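L-ornithine N(5)-monooxygenase (PDB 3S5W) catalyses the FAD- and NADPH-dependent hydroxylation of L-ornithine to N(5)-hydroxyornithine, the first step in making the hydroxamate siderophore pyoverdin. Local coordinates at residues Y101-Y106 / R126-D131; S86-L91 / G120-C125; Q67-W72 / Y132-A137. All blocks are in the same frame, centred on the assembly; numbering follows the deposited sequence.

Contact 1. Residues Y101-Y106 / R126-D131; sequences YSFVNY and RMEFND. With FAD (flavin-adenine dinucleotide), chain C.
Phe103 and Phe129 meet at CD1 of each ring, 4.2 Å apart, in the buried part of this contact. The two rings come together obliquely. The Tyr106 ring is buried with them, its CD1 lying over one face of the Phe103 ring, toward the rim. Two helices of the FAD-binding region are joined here, the first turn of 103-109 and the start of 126-137, the second of which reaches the flavin through Arg126 in this N-hydroxylating monooxygenase. Ser102 is the N-cap of the former: its OG accepts from Asn105 N at 2.9 Å. The partly exposed side is sparser and belongs to two carboxylates. Glu128 CD lies at the edge of the Phe103 ring, near its plane, 3.8 Å from CZ, and the carboxylate plane stands 72° from the ring. Glu128 gets there because its chain runs straight from CB, with CG anti to the backbone N (chi1 -173°), and OE2 goes on to a salt bridge with Arg112. Tyr106 OH donates to Asp131 OD2 over 2.6 Å, on the anti lone pair, with the carboxylate 59° from the ring plane. Arg112 also bonds to Tyr106 OH, so one guanidinium links the glutamate to the tyrosine that holds Asp131. At the opposite end of 126-131, Arg126 lays one guanidinium face against the flavin, NH1 lying 3.8 Å from FAD C7M, while Glu241 and Thr76 hold its nitrogens.

Contact 2. Residues S86-L91 / G120-C125; sequences SFLKDL and GTFYPC. With ONH (N~5~-hydroxy-L-ornithine), chain E.
Phe87 has its ring slid past that of Phe122, so far that the two barely overlap: the planes are only 19° apart, the centroids 5.7 Å apart, and the side chains cross at a slant. The nearest atoms are Phe87 CE2 and Phe122 CD1, 3.6 Å apart. Phe87 puts its ring there by taking the tight position between its backbone N and carbonyl carbon (chi1 75°). Its CB, directed at the other loop, packs 3.8 Å from Pro124 CD. The same residue supplies the hydrogen bond across the contact: Phe87 N donates to Phe122 O over 2.9 Å, nearly in line with the carbonyl bond. That oxygen also sits at the edge of the Phe87 ring.

Next to this bond, Ser86 OG comes within 3.4 Å of Phe122 CD1 and accepts from Leu88 N, an ST turn. Thr121 OG1 forms a second ST turn with Tyr123 N, and Leu88 CD1 adds a looser touch on Phe122 CE1. Ser86 also opens a type I beta turn, closed by Lys89 N to Ser86 O. From the end of that turn the extended Lys89 chain carries NZ to the carboxylate of the bound N5-hydroxyornithine, 2.9 Å from OXT, with a weak bond to its O; the turn thus presents a substrate-binding lysine to the active site.

Both segments are loops at the surface. Phe87 meets Phe116 of helix 113-119 edge-to-face and packs on Val104 of helix 103-109, Pro124 leans on Phe103 of that helix, and Cys125 stands at the N-cap position of helix 126-137.

Contact 3. Residues Q67-W72 / Y132-A137; sequences QGDYRW and YLRWVA. With FAD (flavin-adenine dinucleotide), chain C.
Arg134, on helix 126-137, meets the loop after strand 61-65 almost along its whole length, in the Rossmann-like FAD-binding domain where strand 61-65 pairs in parallel with 30-36. From CB the chain sets off with CG anti to the carbonyl carbon (chi1 -74°). CG comes in at the edge of the Tyr70 ring, 3.9 Å from CD1 and in the ring plane. CD then passes 3.4 Å from Tyr70 O, and a bend at chi3 turns the guanidinium edge to the loop, its plane only 5° from that of the Tyr70 ring. At the tip NH1 makes two bonds, both close to the guanidinium plane: one to Tyr70 O at 2.7 Å, the other to Asp69 OD1 at 3.1 Å. The second is a salt bridge in which the nitrogen comes from above the carboxylate plane.

One helical position earlier, Leu133 works on the buried side. Its CD1 sits over a face of the Trp72 indole, 3.7 Å from the centroid of the five-membered ring and 24° off its normal, a CH-pi contact. Leu91 and Phe129 pack close by, the first on Leu133 and the second on Trp72. The loop holds the cofactor at two places. Gln67 serves the adenosine end: its OE1 accepts from Arg71 N, and its amide NE2 donates both to Arg71 O and to the ribose O3B. At the ribityl chain, Trp72 NE1 donates to FAD O4' over 2.8 Å.

Contacts 1 and 3 are largely buried and share helix 126-137, the earlier turns facing helix 103-109 and the later ones the FAD loop; Asn130 OD1, bonded to Trp72 N, ties the two together. Contact 2 is a surface meeting of two loops, yet it is the one that reaches the bound hydroxyornithine, through the substrate-binding Lys89, whereas the other two touch FAD. Chemistry follows place: aromatic packing edged by carboxylates in contact 1, a backbone bond with slid phenyl rings in contact 2, an arginine grip and a CH-pi contact in contact 3. Tyr132 OH, bonded to Tyr101 O and to Leu91 N, joins all three, and Asp90 OD2 bonds to Phe103 N.

Contact 1. Residues Y101-Y106 / R126-D131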
# COMPACT_ATOMS: atom_id res chain seq x y z
N TYR A 101 -14.93 -8.45 14.12
CA TYR A 101 -14.37 -7.54 13.11
C TYR A 101 -14.27 -8.15 11.71
O TYR A 101 -13.58 -7.59 10.89
CB TYR A 101 -12.98 -7.01 13.56
CG TYR A 101 -13.07 -6.39 14.93
CD1 TYR A 101 -13.91 -5.32 15.18
CD2 TYR A 101 -12.34 -6.94 16.00
CE1 TYR A 101 -14.02 -4.76 16.49
CE2 TYR A 101 -12.42 -6.40 17.27
CZ TYR A 101 -13.25 -5.32 17.51
OH TYR A 101 -13.30 -4.81 18.77
N SER A 102 -14.94 -9.28 11.46
CA SER A 102 -14.94 -9.86 10.11
C SER A 102 -15.72 -8.94 9.17
O SER A 102 -16.59 -8.15 9.59
CB SER A 102 -15.55 -11.26 10.12
OG SER A 102 -16.94 -11.20 10.40
N PHE A 103 -15.41 -9.03 7.88
CA PHE A 103 -16.18 -8.28 6.91
C PHE A 103 -17.66 -8.72 6.96
O PHE A 103 -18.56 -7.90 6.81
CB PHE A 103 -15.56 -8.42 5.51
CG PHE A 103 -16.16 -7.50 4.49
CD1 PHE A 103 -15.73 -6.16 4.38
CD2 PHE A 103 -17.13 -7.98 3.59
CE1 PHE A 103 -16.28 -5.31 3.42
CE2 PHE A 103 -17.67 -7.14 2.61
CZ PHE A 103 -17.25 -5.80 2.52
N VAL A 104 -17.91 -10.01 7.18
CA VAL A 104 -19.31 -10.47 7.23
C VAL A 104 -20.04 -9.82 8.42
O VAL A 104 -21.17 -9.38 8.30
CB VAL A 104 -19.42 -12.00 7.20
CG1 VAL A 104 -20.88 -12.48 7.33
CG2 VAL A 104 -18.82 -12.53 5.91
N ASN A 105 -19.36 -9.74 9.57
CA ASN A 105 -20.02 -9.11 10.72
C ASN A 105 -20.26 -7.62 10.50
O ASN A 105 -21.33 -7.10 10.85
CB ASN A 105 -19.29 -9.36 12.04
CG ASN A 105 -20.23 -9.14 13.22
OD1 ASN A 105 -21.34 -9.65 13.23
ND2 ASN A 105 -19.81 -8.31 14.18
N TYR A 106 -19.28 -6.96 9.87
CA TYR A 106 -19.40 -5.59 9.47
C TYR A 106 -20.68 -5.36 8.63
O TYR A 106 -21.45 -4.43 8.91
CB TYR A 106 -18.11 -5.15 8.73
CG TYR A 106 -18.34 -4.01 7.79
CD1 TYR A 106 -18.49 -4.23 6.42
CD2 TYR A 106 -18.42 -2.70 8.26
CE1 TYR A 106 -18.74 -3.18 5.56
CE2 TYR A 106 -18.65 -1.63 7.39
CZ TYR A 106 -18.81 -1.88 6.05
OH TYR A 106 -19.04 -0.85 5.19
N ARG A 126 -13.41 -0.89 -3.38
CA ARG A 126 -12.45 -0.39 -2.37
C ARG A 126 -13.07 0.68 -1.44
O ARG A 126 -12.66 0.81 -0.28
CB ARG A 126 -11.15 0.08 -3.03
CG ARG A 126 -10.31 -1.10 -3.53
CD ARG A 126 -8.84 -0.69 -3.76
NE ARG A 126 -8.69 0.08 -4.99
CZ ARG A 126 -8.27 1.35 -5.08
NH1 ARG A 126 -7.93 2.04 -4.00
NH2 ARG A 126 -8.18 1.92 -6.27
N MET A 127 -14.07 1.41 -1.93
CA MET A 127 -14.76 2.40 -1.08
C MET A 127 -15.49 1.67 0.06
O MET A 127 -15.54 2.17 1.18
CB MET A 127 -15.79 3.26 -1.85
CG MET A 127 -15.21 4.19 -2.92
SD MET A 127 -16.45 5.34 -3.67
CE MET A 127 -16.17 6.82 -2.69
N GLU A 128 -16.05 0.50 -0.21
CA GLU A 128 -16.70 -0.27 0.88
C GLU A 128 -15.66 -0.85 1.82
O GLU A 128 -15.84 -0.87 3.02
CB GLU A 128 -17.62 -1.37 0.34
CG GLU A 128 -18.43 -2.07 1.47
CD GLU A 128 -19.45 -3.09 0.95
OE1 GLU A 128 -19.28 -3.62 -0.16
OE2 GLU A 128 -20.43 -3.37 1.67
N PHE A 129 -14.53 -1.32 1.28
CA PHE A 129 -13.52 -1.85 2.19
C PHE A 129 -12.93 -0.72 3.06
O PHE A 129 -12.58 -0.96 4.19
CB PHE A 129 -12.42 -2.56 1.43
CG PHE A 129 -11.64 -3.51 2.29
CD1 PHE A 129 -12.17 -4.75 2.62
CD2 PHE A 129 -10.38 -3.18 2.74
CE1 PHE A 129 -11.44 -5.66 3.42
CE2 PHE A 129 -9.65 -4.08 3.55
CZ PHE A 129 -10.18 -5.31 3.87
N ASN A 130 -12.83 0.49 2.50
CA ASN A 130 -12.43 1.69 3.26
C ASN A 130 -13.39 1.94 4.45
O ASN A 130 -12.97 2.19 5.57
CB ASN A 130 -12.39 2.94 2.35
CG ASN A 130 -12.14 4.23 3.14
OD1 ASN A 130 -11.09 4.40 3.79
ND2 ASN A 130 -13.13 5.14 3.11
N ASP A 131 -14.69 1.86 4.18
CA ASP A 131 -15.70 2.03 5.23
C ASP A 131 -15.57 0.94 6.30
O ASP A 131 -15.69 1.22 7.49
CB ASP A 131 -17.10 2.00 4.62
CG ASP A 131 -18.15 2.47 5.58
OD1 ASP A 131 -18.19 3.68 5.81
OD2 ASP A 131 -18.92 1.63 6.11
PA FAD C . -0.94 1.39 4.69
O1A FAD C . -0.22 2.07 3.59
O2A FAD C . -2.39 0.98 4.37
O5B FAD C . -0.99 2.35 6.00
C5B FAD C . 0.18 3.03 6.39
C4B FAD C . -0.31 4.12 7.33
O4B FAD C . 0.82 4.76 7.86
C3B FAD C . -1.09 5.18 6.57
O3B FAD C . -2.39 5.31 7.11
C2B FAD C . -0.27 6.47 6.75
O2B FAD C . -1.09 7.60 7.03
C1B FAD C . 0.55 6.15 7.96
N9A FAD C . 1.87 6.77 8.02
C8A FAD C . 2.87 6.76 7.05
N7A FAD C . 3.95 7.40 7.58
C5A FAD C . 3.65 7.78 8.85
C6A FAD C . 4.37 8.46 9.83
N6A FAD C . 5.69 8.65 9.69
N1A FAD C . 3.75 8.71 11.05
C2A FAD C . 2.47 8.30 11.33
N3A FAD C . 1.74 7.62 10.36
C4A FAD C . 2.33 7.38 9.14
N1 FAD C . -3.82 -4.96 -1.07
C2 FAD C . -4.73 -6.01 -1.21
O2 FAD C . -4.54 -7.06 -0.63
N3 FAD C . -5.85 -5.87 -2.00
C4 FAD C . -6.11 -4.70 -2.67
O4 FAD C . -7.16 -4.60 -3.33
C4X FAD C . -5.19 -3.64 -2.55
N5 FAD C . -5.42 -2.45 -3.22
C5X FAD C . -4.51 -1.41 -3.11
C6 FAD C . -4.75 -0.21 -3.80
C7 FAD C . -3.86 0.85 -3.71
C7M FAD C . -4.18 2.10 -4.49
C8 FAD C . -2.70 0.70 -2.96
C8M FAD C . -1.69 1.80 -2.82
C9 FAD C . -2.45 -0.49 -2.27
C9A FAD C . -3.36 -1.55 -2.32
N10 FAD C . -3.12 -2.75 -1.64
C10 FAD C . -4.04 -3.79 -1.77
C1' FAD C . -1.89 -2.99 -0.83
C2' FAD C . -1.85 -2.22 0.51
O2' FAD C . -0.45 -2.05 0.76
C3' FAD C . -2.49 -3.06 1.60
O3' FAD C . -3.85 -3.40 1.29
C4' FAD C . -2.51 -2.31 2.96
O4' FAD C . -3.02 -1.00 2.77
C5' FAD C . -1.15 -2.30 3.71
O5' FAD C . -1.42 -1.92 5.05
P FAD C . -0.35 -1.14 5.98
O1P FAD C . -1.10 -0.79 7.24
O2P FAD C . 0.86 -2.03 6.09
O3P FAD C . -0.01 0.17 5.13

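Contact 2. Residues S86-L91 / G120-C125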
# COMPACT_ATOMS: atom_id res chain seq x y z
N SER A 86 -10.18 -11.48 -2.22
CA SER A 86 -11.49 -11.88 -1.65
C SER A 86 -11.78 -11.15 -0.33
O SER A 86 -10.86 -10.95 0.48
CB SER A 86 -11.54 -13.40 -1.40
OG SER A 86 -12.74 -13.80 -0.72
N PHE A 87 -13.04 -10.79 -0.11
CA PHE A 87 -13.44 -10.19 1.15
C PHE A 87 -13.18 -11.10 2.37
O PHE A 87 -13.12 -10.63 3.49
CB PHE A 87 -14.90 -9.74 1.12
CG PHE A 87 -15.90 -10.87 1.23
CD1 PHE A 87 -16.22 -11.43 2.46
CD2 PHE A 87 -16.52 -11.37 0.08
CE1 PHE A 87 -17.17 -12.46 2.56
CE2 PHE A 87 -17.47 -12.39 0.19
CZ PHE A 87 -17.77 -12.94 1.44
N LEU A 88 -13.02 -12.40 2.14
CA LEU A 88 -12.69 -13.33 3.21
C LEU A 88 -11.24 -13.16 3.72
O LEU A 88 -10.89 -13.70 4.77
CB LEU A 88 -12.95 -14.77 2.79
CG LEU A 88 -14.41 -15.18 2.57
CD1 LEU A 88 -14.50 -16.57 1.93
CD2 LEU A 88 -15.20 -15.12 3.90
N LYS A 89 -10.42 -12.43 2.98
CA LYS A 89 -9.06 -12.07 3.43
C LYS A 89 -9.12 -10.68 4.10
O LYS A 89 -8.33 -9.77 3.82
CB LYS A 89 -8.08 -12.14 2.26
CG LYS A 89 -7.93 -13.59 1.68
CD LYS A 89 -6.55 -13.81 1.08
CE LYS A 89 -6.42 -15.12 0.32
NZ LYS A 89 -4.99 -15.33 -0.17
N ASP A 90 -10.12 -10.52 4.95
CA ASP A 90 -10.33 -9.31 5.75
C ASP A 90 -9.32 -9.29 6.92
O ASP A 90 -8.38 -10.05 6.93
CB ASP A 90 -11.79 -9.29 6.23
CG ASP A 90 -12.11 -10.44 7.19
OD1 ASP A 90 -11.15 -10.98 7.77
OD2 ASP A 90 -13.30 -10.83 7.36
N LEU A 91 -9.49 -8.41 7.89
CA LEU A 91 -8.45 -8.25 8.96
C LEU A 91 -8.31 -9.43 9.96
O LEU A 91 -7.34 -9.47 10.71
CB LEU A 91 -8.72 -6.97 9.75
CG LEU A 91 -8.61 -5.65 8.96
CD1 LEU A 91 -8.93 -4.43 9.80
CD2 LEU A 91 -7.25 -5.54 8.38
N GLY A 120 -23.48 -11.28 -5.15
CA GLY A 120 -22.78 -12.45 -5.60
C GLY A 120 -21.36 -12.14 -6.06
O GLY A 120 -20.87 -12.73 -7.01
N THR A 121 -20.68 -11.21 -5.37
CA THR A 121 -19.26 -10.93 -5.65
C THR A 121 -18.36 -11.20 -4.43
O THR A 121 -18.75 -10.89 -3.29
CB THR A 121 -19.03 -9.50 -6.18
OG1 THR A 121 -17.64 -9.34 -6.48
CG2 THR A 121 -19.47 -8.41 -5.18
N PHE A 122 -17.18 -11.78 -4.64
CA PHE A 122 -16.15 -11.82 -3.58
C PHE A 122 -15.38 -10.51 -3.45
O PHE A 122 -14.57 -10.34 -2.52
CB PHE A 122 -15.16 -12.94 -3.81
CG PHE A 122 -15.68 -14.26 -3.43
CD1 PHE A 122 -15.73 -14.64 -2.09
CD2 PHE A 122 -16.18 -15.11 -4.38
CE1 PHE A 122 -16.23 -15.88 -1.71
CE2 PHE A 122 -16.68 -16.33 -4.02
CZ PHE A 122 -16.70 -16.72 -2.68
N TYR A 123 -15.61 -9.59 -4.38
CA TYR A 123 -14.80 -8.37 -4.48
C TYR A 123 -15.60 -7.10 -4.24
O TYR A 123 -16.06 -6.49 -5.19
CB TYR A 123 -14.11 -8.31 -5.86
CG TYR A 123 -13.40 -9.58 -6.15
CD1 TYR A 123 -12.25 -9.91 -5.42
CD2 TYR A 123 -13.90 -10.51 -7.07
CE1 TYR A 123 -11.60 -11.10 -5.61
CE2 TYR A 123 -13.24 -11.73 -7.27
CZ TYR A 123 -12.09 -12.01 -6.54
OH TYR A 123 -11.40 -13.18 -6.72
N PRO A 124 -15.73 -6.67 -2.97
CA PRO A 124 -16.39 -5.37 -2.76
C PRO A 124 -15.59 -4.24 -3.40
O PRO A 124 -14.40 -4.42 -3.69
CB PRO A 124 -16.41 -5.21 -1.23
CG PRO A 124 -15.30 -6.03 -0.76
CD PRO A 124 -15.20 -7.21 -1.70
N CYS A 125 -16.22 -3.10 -3.62
CA CYS A 125 -15.52 -1.92 -4.08
C CYS A 125 -14.53 -1.49 -2.98
O CYS A 125 -14.78 -1.74 -1.78
CB CYS A 125 -16.53 -0.80 -4.37
SG CYS A 125 -17.59 -1.23 -5.79
C ONH E . -4.54 -13.12 -2.78
N ONH E . -4.31 -12.89 -5.22
O ONH E . -5.54 -13.83 -3.07
CA ONH E . -3.87 -12.38 -3.90
CB ONH E . -4.10 -10.87 -3.73
CD ONH E . -3.57 -8.65 -4.65
NE ONH E . -2.82 -8.01 -5.70
CG ONH E . -3.33 -10.13 -4.81
OZ ONH E . -3.18 -6.73 -6.05
OXT ONH E . -4.05 -12.99 -1.62

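Contact 3. Residues Q67-W72 / Y132-A137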
# COMPACT_ATOMS: atom_id res chain seq x y z
N GLN A 67 -2.67 10.71 9.18
CA GLN A 67 -3.93 11.21 8.59
C GLN A 67 -4.83 11.77 9.69
O GLN A 67 -4.99 11.12 10.74
CB GLN A 67 -4.69 10.11 7.85
CG GLN A 67 -3.91 9.48 6.70
CD GLN A 67 -4.80 8.50 5.92
OE1 GLN A 67 -5.86 8.89 5.43
NE2 GLN A 67 -4.41 7.25 5.88
N GLY A 68 -5.40 12.95 9.45
CA GLY A 68 -6.31 13.59 10.41
C GLY A 68 -7.65 12.90 10.43
O GLY A 68 -8.31 12.79 11.47
N ASP A 69 -8.06 12.43 9.25
CA ASP A 69 -9.31 11.73 9.07
C ASP A 69 -8.94 10.51 8.22
O ASP A 69 -8.63 10.67 7.04
CB ASP A 69 -10.28 12.62 8.30
CG ASP A 69 -11.64 11.98 8.11
OD1 ASP A 69 -12.01 11.07 8.89
OD2 ASP A 69 -12.34 12.39 7.18
N TYR A 70 -8.91 9.33 8.84
CA TYR A 70 -8.34 8.12 8.18
C TYR A 70 -9.12 7.66 6.94
O TYR A 70 -10.33 7.44 6.99
CB TYR A 70 -8.21 6.95 9.17
CG TYR A 70 -7.70 5.73 8.43
CD1 TYR A 70 -8.58 4.75 7.96
CD2 TYR A 70 -6.33 5.59 8.14
CE1 TYR A 70 -8.11 3.66 7.24
CE2 TYR A 70 -5.85 4.48 7.44
CZ TYR A 70 -6.75 3.53 6.97
OH TYR A 70 -6.27 2.47 6.26
N ARG A 71 -8.40 7.50 5.83
CA ARG A 71 -8.93 6.81 4.66
C ARG A 71 -7.86 5.83 4.15
O ARG A 71 -6.66 6.07 4.30
CB ARG A 71 -9.31 7.79 3.55
CG ARG A 71 -10.48 8.74 3.90
CD ARG A 71 -10.94 9.54 2.68
NE ARG A 71 -9.90 10.49 2.26
CZ ARG A 71 -9.75 10.96 1.02
NH1 ARG A 71 -10.56 10.58 0.04
NH2 ARG A 71 -8.78 11.80 0.75
N TRP A 72 -8.32 4.72 3.59
CA TRP A 72 -7.43 3.68 3.05
C TRP A 72 -7.12 4.08 1.61
O TRP A 72 -7.95 3.85 0.72
CB TRP A 72 -8.14 2.33 3.15
CG TRP A 72 -7.34 1.14 2.61
CD1 TRP A 72 -6.07 0.77 2.97
CD2 TRP A 72 -7.79 0.16 1.65
NE1 TRP A 72 -5.69 -0.37 2.26
CE2 TRP A 72 -6.73 -0.76 1.45
CE3 TRP A 72 -8.98 -0.00 0.93
CZ2 TRP A 72 -6.83 -1.84 0.57
CZ3 TRP A 72 -9.08 -1.07 0.03
CH2 TRP A 72 -8.02 -1.98 -0.13
N TYR A 132 -15.29 -0.30 5.87
CA TYR A 132 -15.05 -1.43 6.77
C TYR A 132 -13.83 -1.16 7.69
O TYR A 132 -13.89 -1.38 8.89
CB TYR A 132 -14.82 -2.72 5.96
CG TYR A 132 -14.12 -3.83 6.68
CD1 TYR A 132 -14.73 -4.50 7.74
CD2 TYR A 132 -12.83 -4.26 6.28
CE1 TYR A 132 -14.09 -5.54 8.38
CE2 TYR A 132 -12.17 -5.29 6.95
CZ TYR A 132 -12.82 -5.92 7.99
OH TYR A 132 -12.21 -6.92 8.66
N LEU A 133 -12.73 -0.71 7.10
CA LEU A 133 -11.53 -0.42 7.88
C LEU A 133 -11.78 0.68 8.91
O LEU A 133 -11.33 0.56 10.06
CB LEU A 133 -10.39 -0.01 6.94
CG LEU A 133 -9.87 -1.18 6.10
CD1 LEU A 133 -8.88 -0.64 5.10
CD2 LEU A 133 -9.19 -2.30 6.96
N ARG A 134 -12.47 1.74 8.48
CA ARG A 134 -12.81 2.86 9.40
C ARG A 134 -13.71 2.35 10.52
O ARG A 134 -13.53 2.70 11.68
CB ARG A 134 -13.50 3.97 8.62
CG ARG A 134 -12.52 4.74 7.74
CD ARG A 134 -13.19 5.70 6.78
NE ARG A 134 -14.17 6.55 7.45
CZ ARG A 134 -13.91 7.71 8.02
NH1 ARG A 134 -12.68 8.22 8.02
NH2 ARG A 134 -14.89 8.38 8.61
N TRP A 135 -14.66 1.48 10.17
CA TRP A 135 -15.55 0.93 11.18
C TRP A 135 -14.78 0.08 12.20
O TRP A 135 -14.97 0.25 13.40
CB TRP A 135 -16.69 0.13 10.53
CG TRP A 135 -17.58 -0.57 11.53
CD1 TRP A 135 -18.60 -0.01 12.26
CD2 TRP A 135 -17.52 -1.95 11.90
NE1 TRP A 135 -19.19 -0.97 13.06
CE2 TRP A 135 -18.55 -2.17 12.86
CE3 TRP A 135 -16.70 -3.04 11.52
CZ2 TRP A 135 -18.77 -3.43 13.45
CZ3 TRP A 135 -16.92 -4.29 12.09
CH2 TRP A 135 -17.96 -4.48 13.04
N VAL A 136 -13.88 -0.79 11.73
CA VAL A 136 -13.08 -1.60 12.64
C VAL A 136 -12.22 -0.67 13.54
O VAL A 136 -12.20 -0.87 14.75
CB VAL A 136 -12.19 -2.61 11.92
CG1 VAL A 136 -11.24 -3.34 12.91
CG2 VAL A 136 -13.07 -3.69 11.21
N ALA A 137 -11.50 0.27 12.93
CA ALA A 137 -10.57 1.17 13.64
C ALA A 137 -11.28 2.00 14.72
O ALA A 137 -10.69 2.26 15.76
CB ALA A 137 -9.84 2.11 12.64
PA FAD C . -0.94 1.39 4.69
O1A FAD C . -0.22 2.07 3.59
O2A FAD C . -2.39 0.98 4.37
O5B FAD C . -0.99 2.35 6.00
C5B FAD C . 0.18 3.03 6.39
C4B FAD C . -0.31 4.12 7.33
O4B FAD C . 0.82 4.76 7.86
C3B FAD C . -1.09 5.18 6.57
O3B FAD C . -2.39 5.31 7.11
C2B FAD C . -0.27 6.47 6.75
O2B FAD C . -1.09 7.60 7.03
C1B FAD C . 0.55 6.15 7.96
N9A FAD C . 1.87 6.77 8.02
C8A FAD C . 2.87 6.76 7.05
N7A FAD C . 3.95 7.40 7.58
C5A FAD C . 3.65 7.78 8.85
C6A FAD C . 4.37 8.46 9.83
N6A FAD C . 5.69 8.65 9.69
N1A FAD C . 3.75 8.71 11.05
C2A FAD C . 2.47 8.30 11.33
N3A FAD C . 1.74 7.62 10.36
C4A FAD C . 2.33 7.38 9.14
N1 FAD C . -3.82 -4.96 -1.07
C2 FAD C . -4.73 -6.01 -1.21
O2 FAD C . -4.54 -7.06 -0.63
N3 FAD C . -5.85 -5.87 -2.00
C4 FAD C . -6.11 -4.70 -2.67
O4 FAD C . -7.16 -4.60 -3.33
C4X FAD C . -5.19 -3.64 -2.55
N5 FAD C . -5.42 -2.45 -3.22
C5X FAD C . -4.51 -1.41 -3.11
C6 FAD C . -4.75 -0.21 -3.80
C7 FAD C . -3.86 0.85 -3.71
C7M FAD C . -4.18 2.10 -4.49
C8 FAD C . -2.70 0.70 -2.96
C8M FAD C . -1.69 1.80 -2.82
C9 FAD C . -2.45 -0.49 -2.27
C9A FAD C . -3.36 -1.55 -2.32
N10 FAD C . -3.12 -2.75 -1.64
C10 FAD C . -4.04 -3.79 -1.77
C1' FAD C . -1.89 -2.99 -0.83
C2' FAD C . -1.85 -2.22 0.51
O2' FAD C . -0.45 -2.05 0.76
C3' FAD C . -2.49 -3.06 1.60
O3' FAD C . -3.85 -3.40 1.29
C4' FAD C . -2.51 -2.31 2.96
O4' FAD C . -3.02 -1.00 2.77
C5' FAD C . -1.15 -2.30 3.71
O5' FAD C . -1.42 -1.92 5.05
P FAD C . -0.35 -1.14 5.98
O1P FAD C . -1.10 -0.79 7.24
O2P FAD C . 0.86 -2.03 6.09
O3P FAD C . -0.01 0.17 5.13